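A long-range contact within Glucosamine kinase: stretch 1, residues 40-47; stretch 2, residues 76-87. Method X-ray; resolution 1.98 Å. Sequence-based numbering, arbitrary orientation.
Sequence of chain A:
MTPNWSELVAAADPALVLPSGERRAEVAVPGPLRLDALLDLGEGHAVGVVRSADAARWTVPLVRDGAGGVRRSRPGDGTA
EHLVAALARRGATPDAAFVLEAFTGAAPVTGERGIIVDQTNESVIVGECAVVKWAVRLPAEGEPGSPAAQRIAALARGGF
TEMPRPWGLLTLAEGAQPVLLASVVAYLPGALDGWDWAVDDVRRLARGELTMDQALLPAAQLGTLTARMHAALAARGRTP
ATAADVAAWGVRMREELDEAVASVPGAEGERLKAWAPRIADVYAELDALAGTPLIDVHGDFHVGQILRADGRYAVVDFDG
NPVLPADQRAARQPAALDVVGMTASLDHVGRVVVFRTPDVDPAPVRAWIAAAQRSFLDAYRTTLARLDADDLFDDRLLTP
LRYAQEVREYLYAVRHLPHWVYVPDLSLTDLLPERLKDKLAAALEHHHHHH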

ATOM      1  N   ASP A  40      23.778   7.244  14.532  1.00 30.68           N
ATOM      2  CA  ASP A  40      24.270   8.609  14.699  1.00 30.78           C
ATOM      3  C   ASP A  40      24.390   9.260  13.327  1.00 31.81           C
ATOM      4  O   ASP A  40      25.101   8.750  12.451  1.00 31.76           O
ATOM      5  CB  ASP A  40      25.608   8.583  15.422  1.00 36.36           C
ATOM      6  CG  ASP A  40      26.079   9.975  15.847  1.00 43.41           C
ATOM      7  OD1 ASP A  40      25.745  10.971  15.174  1.00 40.40           O
ATOM      8  OD2 ASP A  40      26.791  10.050  16.880  1.00 51.37           O
ATOM      9  N   LEU A  41      23.679  10.374  13.126  1.00 27.07           N
ATOM     10  CA  LEU A  41      23.710  11.070  11.848  1.00 25.04           C
ATOM     11  C   LEU A  41      24.618  12.293  11.867  1.00 27.89           C
ATOM     12  O   LEU A  41      24.684  13.004  10.866  1.00 33.58           O
ATOM     13  CB  LEU A  41      22.297  11.494  11.429  1.00 26.28           C
ATOM     14  CG  LEU A  41      21.293  10.367  11.180  1.00 27.14           C
ATOM     15  CD1 LEU A  41      19.890  10.935  10.995  1.00 29.05           C
ATOM     16  CD2 LEU A  41      21.689   9.537   9.987  1.00 29.92           C
ATOM     17  N   GLY A  42      25.293  12.559  12.972  1.00 30.29           N
ATOM     18  CA  GLY A  42      26.209  13.686  13.081  1.00 30.49           C
ATOM     19  C   GLY A  42      25.527  14.950  13.531  1.00 28.29           C
ATOM     20  O   GLY A  42      24.315  15.146  13.349  1.00 28.38           O
ATOM     21  N   GLU A  43      26.327  15.830  14.142  1.00 27.27           N
ATOM     22  CA  GLU A  43      25.910  17.200  14.470  1.00 31.20           C
ATOM     23  C   GLU A  43      24.675  17.227  15.372  1.00 30.15           C
ATOM     24  O   GLU A  43      23.838  18.134  15.283  1.00 26.53           O
ATOM     25  CB  GLU A  43      25.652  18.022  13.200  1.00 34.18           C
ATOM     26  CG  GLU A  43      26.824  18.034  12.217  1.00 41.60           C
ATOM     27  CD  GLU A  43      26.651  19.070  11.107  1.00 43.48           C
ATOM     28  OE1 GLU A  43      27.399  20.058  11.108  1.00 47.21           O
ATOM     29  OE2 GLU A  43      25.760  18.916  10.259  1.00 40.69           O
ATOM     30  N   GLY A  44      24.567  16.252  16.263  1.00 29.15           N
ATOM     31  CA  GLY A  44      23.465  16.176  17.200  1.00 31.51           C
ATOM     32  C   GLY A  44      22.211  15.507  16.690  1.00 30.44           C
ATOM     33  O   GLY A  44      21.180  15.566  17.378  1.00 26.85           O
ATOM     34  N   HIS A  45      22.248  14.893  15.515  1.00 25.24           N
ATOM     35  CA  HIS A  45      21.098  14.225  14.936  1.00 27.55           C
ATOM     36  C   HIS A  45      21.254  12.716  15.003  1.00 26.44           C
ATOM     37  O   HIS A  45      22.367  12.184  14.916  1.00 27.22           O
ATOM     38  CB  HIS A  45      20.895  14.662  13.457  1.00 27.37           C
ATOM     39  CG  HIS A  45      20.573  16.116  13.315  1.00 27.33           C
ATOM     40  ND1 HIS A  45      19.285  16.606  13.359  1.00 28.21           N
ATOM     41  CD2 HIS A  45      21.380  17.191  13.148  1.00 27.68           C
ATOM     42  CE1 HIS A  45      19.312  17.918  13.219  1.00 27.81           C
ATOM     43  NE2 HIS A  45      20.568  18.299  13.093  1.00 28.29           N
ATOM     44  N   ALA A  46      20.127  12.019  15.155  1.00 28.29           N
ATOM     45  CA  ALA A  46      20.178  10.569  15.217  1.00 25.04           C
ATOM     46  C   ALA A  46      18.812   9.961  14.929  1.00 25.54           C
ATOM     47  O   ALA A  46      17.788  10.650  14.931  1.00 25.15           O
ATOM     48  CB  ALA A  46      20.682  10.091  16.580  1.00 24.35           C
ATOM     49  N   VAL A  47      18.825   8.658  14.653  1.00 24.94           N
ATOM     50  CA  VAL A  47      17.618   7.849  14.569  1.00 23.92           C
ATOM     51  C   VAL A  47      17.692   6.821  15.683  1.00 25.82           C
ATOM     52  O   VAL A  47      18.642   6.029  15.744  1.00 28.54           O
ATOM     53  CB  VAL A  47      17.468   7.160  13.219  1.00 23.63           C
ATOM     54  CG1 VAL A  47      16.089   6.456  13.154  1.00 26.11           C
ATOM     55  CG2 VAL A  47      17.601   8.150  12.055  1.00 26.83           C
ATOM     56  N   GLY A  76      12.400  21.163   9.943  1.00 35.11           N
ATOM     57  CA  GLY A  76      13.216  22.344  10.142  1.00 35.73           C
ATOM     58  C   GLY A  76      14.365  22.153  11.107  1.00 34.00           C
ATOM     59  O   GLY A  76      15.283  22.986  11.133  1.00 34.04           O
ATOM     60  N   ASP A  77      14.340  21.078  11.898  1.00 31.78           N
ATOM     61  CA  ASP A  77      15.460  20.795  12.789  1.00 30.51           C
ATOM     62  C   ASP A  77      16.656  20.280  12.009  1.00 30.71           C
ATOM     63  O   ASP A  77      17.801  20.425  12.469  1.00 32.07           O
ATOM     64  CB  ASP A  77      15.046  19.782  13.864  1.00 30.95           C
ATOM     65  CG  ASP A  77      14.228  20.407  14.984  1.00 36.39           C
ATOM     66  OD1 ASP A  77      14.327  21.647  15.221  1.00 36.70           O
ATOM     67  OD2 ASP A  77      13.498  19.661  15.656  1.00 34.74           O
ATOM     68  N   GLY A  78      16.418  19.668  10.843  1.00 29.69           N
ATOM     69  CA  GLY A  78      17.481  19.163   9.994  1.00 28.52           C
ATOM     70  C   GLY A  78      17.787  17.675  10.125  1.00 27.44           C
ATOM     71  O   GLY A  78      18.763  17.208   9.523  1.00 30.11           O
ATOM     72  N   THR A  79      16.988  16.921  10.854  1.00 27.02           N
ATOM     73  CA  THR A  79      17.279  15.499  11.028  1.00 27.48           C
ATOM     74  C   THR A  79      16.954  14.699   9.768  1.00 26.12           C
ATOM     75  O   THR A  79      17.699  13.782   9.406  1.00 27.55           O
ATOM     76  CB  THR A  79      16.510  14.943  12.228  1.00 26.21           C
ATOM     77  OG1 THR A  79      16.842  15.682  13.409  1.00 28.46           O
ATOM     78  CG2 THR A  79      16.871  13.483  12.438  1.00 25.76           C
ATOM     79  N   ALA A  80      15.849  15.030   9.100  1.00 26.95           N
ATOM     80  CA  ALA A  80      15.531  14.413   7.817  1.00 29.21           C
ATOM     81  C   ALA A  80      16.591  14.769   6.788  1.00 28.93           C
ATOM     82  O   ALA A  80      17.017  13.927   6.000  1.00 28.47           O
ATOM     83  CB  ALA A  80      14.151  14.870   7.341  1.00 26.09           C
ATOM     84  N   GLU A  81      17.024  16.028   6.791  1.00 28.20           N
ATOM     85  CA  GLU A  81      18.151  16.469   5.986  1.00 30.35           C
ATOM     86  C   GLU A  81      19.384  15.631   6.245  1.00 26.99           C
ATOM     87  O   GLU A  81      20.084  15.242   5.301  1.00 27.07           O
ATOM     88  CB  GLU A  81      18.408  17.954   6.312  1.00 34.59           C
ATOM     89  CG  GLU A  81      19.463  18.626   5.570  1.00 44.08           C
ATOM     90  CD  GLU A  81      19.528  20.107   5.962  1.00 49.59           C
ATOM     91  OE1 GLU A  81      20.619  20.562   6.359  1.00 51.16           O
ATOM     92  OE2 GLU A  81      18.467  20.776   5.899  1.00 43.93           O
ATOM     93  N   HIS A  82      19.682  15.350   7.522  1.00 26.86           N
ATOM     94  CA  HIS A  82      20.877  14.576   7.839  1.00 27.61           C
ATOM     95  C   HIS A  82      20.725  13.106   7.454  1.00 26.82           C
ATOM     96  O   HIS A  82      21.716  12.444   7.122  1.00 29.10           O
ATOM     97  CB  HIS A  82      21.210  14.709   9.322  1.00 30.61           C
ATOM     98  CG  HIS A  82      21.904  15.994   9.657  1.00 31.90           C
ATOM     99  ND1 HIS A  82      21.278  17.223   9.560  1.00 34.00           N
ATOM    100  CD2 HIS A  82      23.186  16.254  10.016  1.00 34.19           C
ATOM    101  CE1 HIS A  82      22.136  18.180   9.869  1.00 33.05           C
ATOM    102  NE2 HIS A  82      23.303  17.619  10.142  1.00 33.86           N
ATOM    103  N   LEU A  83      19.510  12.575   7.492  1.00 25.92           N
ATOM    104  CA  LEU A  83      19.312  11.221   6.978  1.00 28.74           C
ATOM    105  C   LEU A  83      19.595  11.175   5.477  1.00 25.71           C
ATOM    106  O   LEU A  83      20.275  10.263   4.992  1.00 26.70           O
ATOM    107  CB  LEU A  83      17.895  10.746   7.273  1.00 25.15           C
ATOM    108  CG  LEU A  83      17.565   9.357   6.683  1.00 28.03           C
ATOM    109  CD1 LEU A  83      18.330   8.276   7.410  1.00 28.90           C
ATOM    110  CD2 LEU A  83      16.079   9.081   6.746  1.00 27.13           C
ATOM    111  N   VAL A  84      19.097  12.155   4.737  1.00 25.92           N
ATOM    112  CA  VAL A  84      19.354  12.200   3.301  1.00 26.15           C
ATOM    113  C   VAL A  84      20.850  12.331   3.031  1.00 30.30           C
ATOM    114  O   VAL A  84      21.390  11.668   2.145  1.00 31.88           O
ATOM    115  CB  VAL A  84      18.561  13.342   2.661  1.00 30.98           C
ATOM    116  CG1 VAL A  84      18.932  13.491   1.197  1.00 29.52           C
ATOM    117  CG2 VAL A  84      17.060  13.066   2.819  1.00 32.01           C
ATOM    118  N   ALA A  85      21.551  13.143   3.826  1.00 30.27           N
ATOM    119  CA  ALA A  85      22.990  13.300   3.624  1.00 33.74           C
ATOM    120  C   ALA A  85      23.723  11.991   3.878  1.00 35.09           C
ATOM    121  O   ALA A  85      24.654  11.645   3.144  1.00 36.76           O
ATOM    122  CB  ALA A  85      23.531  14.419   4.531  1.00 34.64           C
ATOM    123  N   ALA A  86      23.305  11.234   4.902  1.00 31.48           N
ATOM    124  CA  ALA A  86      23.935   9.949   5.163  1.00 34.06           C
ATOM    125  C   ALA A  86      23.722   8.972   4.012  1.00 37.10           C
ATOM    126  O   ALA A  86      24.533   8.064   3.815  1.00 35.80           O
ATOM    127  CB  ALA A  86      23.399   9.333   6.457  1.00 32.57           C
ATOM    128  N   LEU A  87      22.651   9.139   3.242  1.00 41.28           N
ATOM    129  CA  LEU A  87      22.448   8.294   2.065  1.00 48.31           C
ATOM    130  C   LEU A  87      23.438   8.642   0.964  1.00 54.18           C
ATOM    131  O   LEU A  87      24.132   7.767   0.440  1.00 56.39           O
ATOM    132  CB  LEU A  87      21.020   8.449   1.549  1.00 48.67           C
ATOM    133  CG  LEU A  87      19.916   7.957   2.483  1.00 46.48           C
ATOM    134  CD1 LEU A  87      18.559   8.279   1.878  1.00 50.37           C
ATOM    135  CD2 LEU A  87      20.069   6.495   2.734  1.00 45.65           C
TER
HETATM  136  O   HOH W   1      24.340  12.693   8.177  1.00 34.92           O

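A β-hairpin packs across the first turns of a helix through a mixed contact, in which two stacked histidines, each hydrogen-bonded to the opposite stretch, sit beside a small apolar patch built on Leu-41. The two strands run steeply across helix 79-87, at 98° for strand 40-42 and 76° for strand 45-47, and the contact buries 448 Å² in all. A type I' turn from Gly-42 to His-45 joins the strands; Leu-41 N to His-45 O (2.9 Å) and His-45 N to Gly-42 O (3.0 Å) close the hairpin. Leu-41 and His-45 both direct their CA-to-CB bonds toward the helix. The rings of His-45 and His-82 stack face to face, with centroids 4.0 Å apart and planes tilted by 22°. Around the stack, polar groups lie near the ring edges. His-45 ND1 and Thr-79 OG1 share a short hydrogen bond of 2.6 Å, while His-45 CE1 comes within 3.0 Å of Asp-77 O. His-82 uses both ring nitrogens as donors: NE2 reaches Glu-43 OE2 across the contact at 2.8 Å, nearly straight at 160°, and ND1 bonds to Gly-78 O at 2.5 Å, within its own stretch. Gly-78 O also accepts the backbone bond from His-82 N (2.9 Å), so one carbonyl at the start of the helix holds both the main chain and the ring of His-82. Gly-78, at the N-cap, adopts backbone angles that by themselves call for glycine; a CB there would also lie 3.6 Å from His-45 CE1. Beyond the histidines, Leu-41 CD1 approaches Leu-83 CB at 4.2 Å and Leu-41 CD2 meets Ala-86 CB at 3.9 Å. One water bridges the backbones, donating to Leu-41 O (2.7 Å) and His-82 O (2.8 Å).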